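Local coordinates for protein cryptochrome DASH, chloroplastic/mitochondrial (Arabidopsis thaliana, PDB 2J4D) that repairs cyclobutane pyrimidine dimers in single-stranded DNA as a flavin photolyase with a folate light antenna, and may also act as a photoreceptor, at residues L326-R329 with D330-F334; D422-P425 with C426-Y429. One frame throughout, in Å; residues are numbered along the deposited sequence.

Contact 1 (L326-R329 with D330-F334). With FAD (flavin-adenine dinucleotide), chain C.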
loop_
_atom_site.group_PDB
_atom_site.type_symbol
_atom_site.label_atom_id
_atom_site.label_comp_id
_atom_site.label_asym_id
_atom_site.label_seq_id
_atom_site.Cartn_x
_atom_site.Cartn_y
_atom_site.Cartn_z
ATOM N N LEU A 326 9.212 -6.859 -4.984
ATOM C CA LEU A 326 8.952 -5.460 -5.304
ATOM C C LEU A 326 8.688 -5.321 -6.797
ATOM O O LEU A 326 7.985 -4.402 -7.223
ATOM C CB LEU A 326 10.133 -4.571 -4.895
ATOM C CG LEU A 326 10.227 -4.276 -3.397
ATOM C CD1 LEU A 326 11.516 -3.517 -3.085
ATOM C CD2 LEU A 326 8.991 -3.464 -2.974
ATOM N N ILE A 327 9.257 -6.229 -7.591
ATOM C CA ILE A 327 9.041 -6.205 -9.036
ATOM C C ILE A 327 7.599 -6.622 -9.329
ATOM O O ILE A 327 7.010 -6.194 -10.322
ATOM C CB ILE A 327 10.052 -7.125 -9.773
ATOM C CG1 ILE A 327 11.462 -6.549 -9.603
ATOM C CG2 ILE A 327 9.721 -7.206 -11.261
ATOM C CD1 ILE A 327 12.559 -7.388 -10.222
ATOM N N TRP A 328 7.026 -7.448 -8.456
ATOM C CA TRP A 328 5.633 -7.852 -8.615
ATOM C C TRP A 328 4.772 -6.607 -8.405
ATOM O O TRP A 328 3.763 -6.416 -9.088
ATOM C CB TRP A 328 5.240 -8.923 -7.585
ATOM C CG TRP A 328 5.297 -10.332 -8.119
ATOM C CD1 TRP A 328 6.238 -11.289 -7.833
ATOM C CD2 TRP A 328 4.381 -10.934 -9.041
ATOM N NE1 TRP A 328 5.956 -12.454 -8.522
ATOM C CE2 TRP A 328 4.823 -12.262 -9.268
ATOM C CE3 TRP A 328 3.231 -10.484 -9.700
ATOM C CZ2 TRP A 328 4.147 -13.141 -10.124
ATOM C CZ3 TRP A 328 2.561 -11.360 -10.553
ATOM C CH2 TRP A 328 3.024 -12.674 -10.754
ATOM N N ARG A 329 5.164 -5.767 -7.448
ATOM C CA ARG A 329 4.422 -4.529 -7.190
ATOM C C ARG A 329 4.505 -3.629 -8.434
ATOM O O ARG A 329 3.502 -3.061 -8.876
ATOM C CB ARG A 329 5.004 -3.814 -5.970
ATOM C CG ARG A 329 4.428 -2.431 -5.718
ATOM C CD ARG A 329 4.873 -1.884 -4.360
ATOM N NE ARG A 329 4.417 -0.514 -4.178
ATOM C CZ ARG A 329 5.018 0.548 -4.705
ATOM N NH1 ARG A 329 6.116 0.403 -5.442
ATOM N NH2 ARG A 329 4.503 1.755 -4.525
ATOM N N ASP A 330 5.707 -3.499 -8.993
ATOM C CA ASP A 330 5.905 -2.702 -10.206
ATOM C C ASP A 330 5.012 -3.236 -11.323
ATOM O O ASP A 330 4.327 -2.480 -12.023
ATOM C CB ASP A 330 7.358 -2.803 -10.686
ATOM C CG ASP A 330 8.272 -1.779 -10.049
ATOM O OD1 ASP A 330 7.922 -1.184 -9.002
ATOM O OD2 ASP A 330 9.372 -1.579 -10.608
ATOM N N TYR A 331 5.040 -4.554 -11.495
ATOM C CA TYR A 331 4.267 -5.203 -12.545
ATOM C C TYR A 331 2.784 -4.883 -12.473
ATOM O O TYR A 331 2.181 -4.524 -13.480
ATOM C CB TYR A 331 4.470 -6.720 -12.494
ATOM C CG TYR A 331 3.793 -7.468 -13.619
ATOM C CD1 TYR A 331 4.129 -7.217 -14.951
ATOM C CD2 TYR A 331 2.809 -8.424 -13.355
ATOM C CE1 TYR A 331 3.505 -7.894 -15.994
ATOM C CE2 TYR A 331 2.175 -9.110 -14.390
ATOM C CZ TYR A 331 2.527 -8.840 -15.705
ATOM O OH TYR A 331 1.905 -9.512 -16.732
ATOM N N PHE A 332 2.179 -5.021 -11.298
ATOM C CA PHE A 332 0.753 -4.723 -11.208
ATOM C C PHE A 332 0.461 -3.242 -11.423
ATOM O O PHE A 332 -0.597 -2.880 -11.937
ATOM C CB PHE A 332 0.175 -5.206 -9.874
ATOM C CG PHE A 332 -0.102 -6.690 -9.847
ATOM C CD1 PHE A 332 -0.950 -7.267 -10.792
ATOM C CD2 PHE A 332 0.486 -7.506 -8.891
ATOM C CE1 PHE A 332 -1.206 -8.636 -10.783
ATOM C CE2 PHE A 332 0.237 -8.881 -8.869
ATOM C CZ PHE A 332 -0.611 -9.447 -9.815
ATOM N N ARG A 333 1.400 -2.386 -11.036
ATOM C CA ARG A 333 1.215 -0.951 -11.225
ATOM C C ARG A 333 1.189 -0.652 -12.733
ATOM O O ARG A 333 0.312 0.071 -13.216
ATOM C CB ARG A 333 2.352 -0.184 -10.527
ATOM C CG ARG A 333 2.477 1.280 -10.917
ATOM C CD ARG A 333 1.318 2.119 -10.430
ATOM N NE ARG A 333 1.281 2.210 -8.975
ATOM C CZ ARG A 333 0.488 3.037 -8.300
ATOM N NH1 ARG A 333 -0.335 3.853 -8.951
ATOM N NH2 ARG A 333 0.508 3.042 -6.974
ATOM N N PHE A 334 2.132 -1.214 -13.487
ATOM C CA PHE A 334 2.142 -0.965 -14.934
ATOM C C PHE A 334 0.954 -1.661 -15.592
ATOM O O PHE A 334 0.351 -1.137 -16.524
ATOM C CB PHE A 334 3.453 -1.453 -15.576
ATOM C CG PHE A 334 4.680 -0.707 -15.106
ATOM C CD1 PHE A 334 4.721 0.682 -15.129
ATOM C CD2 PHE A 334 5.798 -1.400 -14.642
ATOM C CE1 PHE A 334 5.858 1.374 -14.689
ATOM C CE2 PHE A 334 6.943 -0.718 -14.203
ATOM C CZ PHE A 334 6.967 0.671 -14.228
HETATM P PA FAD C . 6.769 -9.189 1.444
HETATM O O1A FAD C . 7.705 -8.715 2.484
HETATM O O2A FAD C . 6.702 -10.633 1.114
HETATM O O5B FAD C . 7.041 -8.407 0.065
HETATM C C5B FAD C . 7.750 -7.149 0.059
HETATM C C4B FAD C . 6.948 -6.152 -0.785
HETATM O O4B FAD C . 6.805 -6.686 -2.101
HETATM C C3B FAD C . 5.528 -5.888 -0.298
HETATM O O3B FAD C . 5.480 -4.963 0.775
HETATM C C2B FAD C . 4.871 -5.427 -1.562
HETATM O O2B FAD C . 4.980 -4.045 -1.823
HETATM C C1B FAD C . 5.526 -6.312 -2.637
HETATM N N9A FAD C . 4.783 -7.543 -2.981
HETATM C C8A FAD C . 4.986 -8.818 -2.491
HETATM N N7A FAD C . 4.149 -9.704 -3.014
HETATM C C5A FAD C . 3.370 -8.978 -3.888
HETATM C C6A FAD C . 2.300 -9.349 -4.737
HETATM N N6A FAD C . 1.835 -10.584 -4.864
HETATM N N1A FAD C . 1.715 -8.348 -5.494
HETATM C C2A FAD C . 2.164 -7.053 -5.394
HETATM N N3A FAD C . 3.180 -6.633 -4.602
HETATM C C4A FAD C . 3.741 -7.627 -3.862
HETATM N N1 FAD C . -0.359 -5.902 -1.771
HETATM C C2 FAD C . -0.493 -4.540 -1.605
HETATM O O2 FAD C . 0.482 -3.822 -1.478
HETATM N N3 FAD C . -1.787 -3.996 -1.583
HETATM C C4 FAD C . -2.951 -4.749 -1.717
HETATM O O4 FAD C . -4.071 -4.207 -1.686
HETATM C C4X FAD C . -2.805 -6.148 -1.887
HETATM N N5 FAD C . -3.923 -6.986 -2.027
HETATM C C5X FAD C . -3.768 -8.345 -2.307
HETATM C C6 FAD C . -4.882 -9.153 -2.568
HETATM C C7 FAD C . -4.762 -10.532 -2.854
HETATM C C7M FAD C . -6.003 -11.346 -3.129
HETATM C C8 FAD C . -3.443 -11.115 -2.874
HETATM C C8M FAD C . -3.215 -12.589 -3.170
HETATM C C9 FAD C . -2.315 -10.312 -2.615
HETATM C C9A FAD C . -2.447 -8.921 -2.328
HETATM N N10 FAD C . -1.323 -8.085 -2.059
HETATM C C10 FAD C . -1.487 -6.690 -1.907
HETATM C "C1'" FAD C . 0.065 -8.585 -2.327
HETATM C "C2'" FAD C . 0.816 -9.221 -1.139
HETATM O "O2'" FAD C . 0.001 -10.209 -0.532
HETATM C "C3'" FAD C . 1.174 -8.146 -0.116
HETATM O "O3'" FAD C . 1.943 -7.094 -0.731
HETATM C "C4'" FAD C . 2.019 -8.645 1.070
HETATM O "O4'" FAD C . 1.302 -9.636 1.809
HETATM C "C5'" FAD C . 2.351 -7.464 1.973
HETATM O "O5'" FAD C . 3.157 -7.901 3.070
HETATM P P FAD C . 4.732 -7.837 3.132
HETATM O O1P FAD C . 5.067 -6.409 3.001
HETATM O O2P FAD C . 5.189 -8.472 4.398
HETATM O O3P FAD C . 5.307 -8.763 1.978
HETATM O O HOH W 1 7.895 -1.670 -6.323
#
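The adenine end of the FAD pocket is lined by two to three turns of helix 317-339, in which Trp328 packs against Phe332 and Arg329 is tied by water to Asp330. CE3 of Trp328 lies 3.5 Å from CE2 of Phe332, and CZ3 of the indole also reaches CZ of the phenyl ring; the two ring planes are inclined at 31°. The edge of Phe332 reaches the cofactor too, its CD2 lying 3.7 Å from N1A of the adenine, while Tyr434 meets this ring edge-to-face. The indole also stacks with Tyr194 of helix 194-204. In this flavin-binding helical domain of the class-1 photolyases the helix is regular here, with Asp330 N bonded to Leu326 O (3.0 Å) and Phe332 N to Trp328 O (3.1 Å). Arg329 leaves the helix with CG anti to the backbone N (chi1 172°) and stays extended to NE, which carries CD past the adenosine ribose, 3.3 Å from FAD O2B. Beyond it, NH1 donates in the guanidinium plane to a water at 2.9 Å, and also to Ser175 O. The same water donates to Leu326 O and, at 2.7 Å, to Asp330 OD1, bridging opposite charges that do not touch directly. Both carboxylate oxygens of Asp330 are further held by backbone amides, OD1 by Met177 N and OD2 by Tyr178 N.

Contact 2 (D422-P425 with C426-Y429). With FAD (flavin-adenine dinucleotide), chain C.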
loop_
_atom_site.group_PDB
_atom_site.type_symbol
_atom_site.label_atom_id
_atom_site.label_comp_id
_atom_site.label_asym_id
_atom_site.label_seq_id
_atom_site.Cartn_x
_atom_site.Cartn_y
_atom_site.Cartn_z
ATOM N N ASP A 422 -2.603 -1.680 3.557
ATOM C CA ASP A 422 -1.816 -1.539 2.338
ATOM C C ASP A 422 -2.626 -1.527 1.059
ATOM O O ASP A 422 -2.073 -1.706 -0.031
ATOM C CB ASP A 422 -0.743 -2.641 2.237
ATOM C CG ASP A 422 -1.322 -4.057 2.237
ATOM O OD1 ASP A 422 -2.433 -4.276 1.703
ATOM O OD2 ASP A 422 -0.638 -4.969 2.756
ATOM N N TYR A 423 -3.925 -1.293 1.169
ATOM C CA TYR A 423 -4.753 -1.295 -0.023
ATOM C C TYR A 423 -4.166 -0.421 -1.110
ATOM O O TYR A 423 -3.857 0.748 -0.885
ATOM C CB TYR A 423 -6.165 -0.801 0.257
ATOM C CG TYR A 423 -6.921 -0.559 -1.034
ATOM C CD1 TYR A 423 -7.232 -1.622 -1.887
ATOM C CD2 TYR A 423 -7.279 0.732 -1.428
ATOM C CE1 TYR A 423 -7.880 -1.408 -3.103
ATOM C CE2 TYR A 423 -7.927 0.961 -2.648
ATOM C CZ TYR A 423 -8.223 -0.118 -3.475
ATOM O OH TYR A 423 -8.865 0.086 -4.675
ATOM N N ASP A 424 -4.047 -1.015 -2.293
ATOM C CA ASP A 424 -3.518 -0.367 -3.485
ATOM C C ASP A 424 -4.402 -0.931 -4.602
ATOM O O ASP A 424 -4.504 -2.151 -4.761
ATOM C CB ASP A 424 -2.053 -0.789 -3.674
ATOM C CG ASP A 424 -1.423 -0.183 -4.903
ATOM O OD1 ASP A 424 -0.481 0.624 -4.743
ATOM O OD2 ASP A 424 -1.865 -0.510 -6.023
ATOM N N PRO A 425 -5.068 -0.065 -5.383
ATOM C CA PRO A 425 -5.913 -0.637 -6.433
ATOM C C PRO A 425 -5.209 -1.575 -7.402
ATOM O O PRO A 425 -5.749 -2.624 -7.753
ATOM C CB PRO A 425 -6.500 0.592 -7.131
ATOM C CG PRO A 425 -5.466 1.659 -6.887
ATOM C CD PRO A 425 -5.073 1.407 -5.443
ATOM N N CYS A 426 -4.006 -1.198 -7.819
ATOM C CA CYS A 426 -3.240 -1.991 -8.773
ATOM C C CYS A 426 -2.917 -3.370 -8.218
ATOM O O CYS A 426 -3.174 -4.390 -8.863
ATOM C CB CYS A 426 -1.941 -1.271 -9.124
ATOM S SG CYS A 426 -2.160 0.452 -9.641
ATOM N N SER A 427 -2.355 -3.394 -7.016
ATOM C CA SER A 427 -1.980 -4.651 -6.384
ATOM C C SER A 427 -3.182 -5.457 -5.908
ATOM O O SER A 427 -3.215 -6.672 -6.075
ATOM C CB SER A 427 -1.044 -4.387 -5.201
ATOM O OG SER A 427 0.241 -3.975 -5.642
ATOM N N ASN A 428 -4.171 -4.794 -5.320
ATOM C CA ASN A 428 -5.328 -5.526 -4.813
ATOM C C ASN A 428 -6.132 -6.186 -5.921
ATOM O O ASN A 428 -6.315 -7.400 -5.937
ATOM C CB ASN A 428 -6.252 -4.609 -4.015
ATOM C CG ASN A 428 -7.338 -5.384 -3.283
ATOM O OD1 ASN A 428 -7.040 -6.278 -2.496
ATOM N ND2 ASN A 428 -8.596 -5.048 -3.541
ATOM N N TYR A 429 -6.634 -5.376 -6.841
ATOM C CA TYR A 429 -7.418 -5.922 -7.930
ATOM C C TYR A 429 -6.556 -6.767 -8.857
ATOM O O TYR A 429 -7.036 -7.732 -9.449
ATOM C CB TYR A 429 -8.118 -4.780 -8.659
ATOM C CG TYR A 429 -9.251 -4.225 -7.826
ATOM C CD1 TYR A 429 -10.528 -4.801 -7.882
ATOM C CD2 TYR A 429 -9.036 -3.174 -6.922
ATOM C CE1 TYR A 429 -11.560 -4.350 -7.062
ATOM C CE2 TYR A 429 -10.070 -2.715 -6.087
ATOM C CZ TYR A 429 -11.326 -3.310 -6.165
ATOM O OH TYR A 429 -12.355 -2.888 -5.350
HETATM P PA FAD C . 6.769 -9.189 1.444
HETATM O O1A FAD C . 7.705 -8.715 2.484
HETATM O O2A FAD C . 6.702 -10.633 1.114
HETATM O O5B FAD C . 7.041 -8.407 0.065
HETATM C C5B FAD C . 7.750 -7.149 0.059
HETATM C C4B FAD C . 6.948 -6.152 -0.785
HETATM O O4B FAD C . 6.805 -6.686 -2.101
HETATM C C3B FAD C . 5.528 -5.888 -0.298
HETATM O O3B FAD C . 5.480 -4.963 0.775
HETATM C C2B FAD C . 4.871 -5.427 -1.562
HETATM O O2B FAD C . 4.980 -4.045 -1.823
HETATM C C1B FAD C . 5.526 -6.312 -2.637
HETATM N N9A FAD C . 4.783 -7.543 -2.981
HETATM C C8A FAD C . 4.986 -8.818 -2.491
HETATM N N7A FAD C . 4.149 -9.704 -3.014
HETATM C C5A FAD C . 3.370 -8.978 -3.888
HETATM C C6A FAD C . 2.300 -9.349 -4.737
HETATM N N6A FAD C . 1.835 -10.584 -4.864
HETATM N N1A FAD C . 1.715 -8.348 -5.494
HETATM C C2A FAD C . 2.164 -7.053 -5.394
HETATM N N3A FAD C . 3.180 -6.633 -4.602
HETATM C C4A FAD C . 3.741 -7.627 -3.862
HETATM N N1 FAD C . -0.359 -5.902 -1.771
HETATM C C2 FAD C . -0.493 -4.540 -1.605
HETATM O O2 FAD C . 0.482 -3.822 -1.478
HETATM N N3 FAD C . -1.787 -3.996 -1.583
HETATM C C4 FAD C . -2.951 -4.749 -1.717
HETATM O O4 FAD C . -4.071 -4.207 -1.686
HETATM C C4X FAD C . -2.805 -6.148 -1.887
HETATM N N5 FAD C . -3.923 -6.986 -2.027
HETATM C C5X FAD C . -3.768 -8.345 -2.307
HETATM C C6 FAD C . -4.882 -9.153 -2.568
HETATM C C7 FAD C . -4.762 -10.532 -2.854
HETATM C C7M FAD C . -6.003 -11.346 -3.129
HETATM C C8 FAD C . -3.443 -11.115 -2.874
HETATM C C8M FAD C . -3.215 -12.589 -3.170
HETATM C C9 FAD C . -2.315 -10.312 -2.615
HETATM C C9A FAD C . -2.447 -8.921 -2.328
HETATM N N10 FAD C . -1.323 -8.085 -2.059
HETATM C C10 FAD C . -1.487 -6.690 -1.907
HETATM C "C1'" FAD C . 0.065 -8.585 -2.327
HETATM C "C2'" FAD C . 0.816 -9.221 -1.139
HETATM O "O2'" FAD C . 0.001 -10.209 -0.532
HETATM C "C3'" FAD C . 1.174 -8.146 -0.116
HETATM O "O3'" FAD C . 1.943 -7.094 -0.731
HETATM C "C4'" FAD C . 2.019 -8.645 1.070
HETATM O "O4'" FAD C . 1.302 -9.636 1.809
HETATM C "C5'" FAD C . 2.351 -7.464 1.973
HETATM O "O5'" FAD C . 3.157 -7.901 3.070
HETATM P P FAD C . 4.732 -7.837 3.132
HETATM O O1P FAD C . 5.067 -6.409 3.001
HETATM O O2P FAD C . 5.189 -8.472 4.398
HETATM O O3P FAD C . 5.307 -8.763 1.978
#
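Asp424 and Asn428 meet one turn apart beside the flavin carbonyl O4, their backbones joined by Asn428 N to Asp424 O at 2.7 Å. Two backbone groups read the isoalloxazine edge: FAD N3 donates to Asp422 O (2.8 Å), and Asp424 N donates to FAD O4 (3.2 Å). From the helix side, CB of Asn428 packs 3.2 Å from O4, and its OD1 lies the same distance from FAD N5, while ND2 is held by Ala413 O. CB of Ser427 rests against C2 and N3 of the flavin, and its OG approaches the adenine. Residues 425-429 form the first turn of helix 425-436, with Asp424 as N-cap: with CG anti to its own amide nitrogen (chi1 179°), the carboxylate turns back over the turn, and OD2 accepts from Ser427 N at 3.1 Å, from above the carboxylate plane, and weakly from Cys426 N. Further out, Tyr423 crosses the Asn428 amide at about a right angle, CE1 being 3.7 Å from CB, and its OH lies in the plane of the Tyr429 ring, 3.4 Å from CE2. That hydroxyl also makes a weak hydrogen bond to N1 of the folate antenna and, with its CA near FAD O4, Tyr423 touches both chromophores. Without the phenol, as with an alanine here, a gap is likely to open beside Asn428 and Tyr429, and folate N1 would probably lose this weak bond. The Tyr429 hydroxyl is fixed by Glu417, and Asp422 OD2 by Arg394 and Ser289.

How the contacts relate
Running from the N terminus, the chain first passes through contact 1, local packing along helix 317-339, and only after several further helices, among them 391-404 and 409-419, does it enter contact 2, where the loop after helix 409-419 turns into helix 425-436. Each is local and closes no long loop; they follow in series, neither nested nor crossed. In space their centres are about 11 Å apart, and the two helices pack together: Phe332 O and Arg333 CA lie against Cys426 CB. A long, weak ion pair joins Arg333 NH2 to Asp424 OD1 at 3.4 Å, Arg333 NH1 being salt-bridged to Glu144. Together they line one FAD, contact 1 at the adenosine and contact 2 chiefly at the flavin.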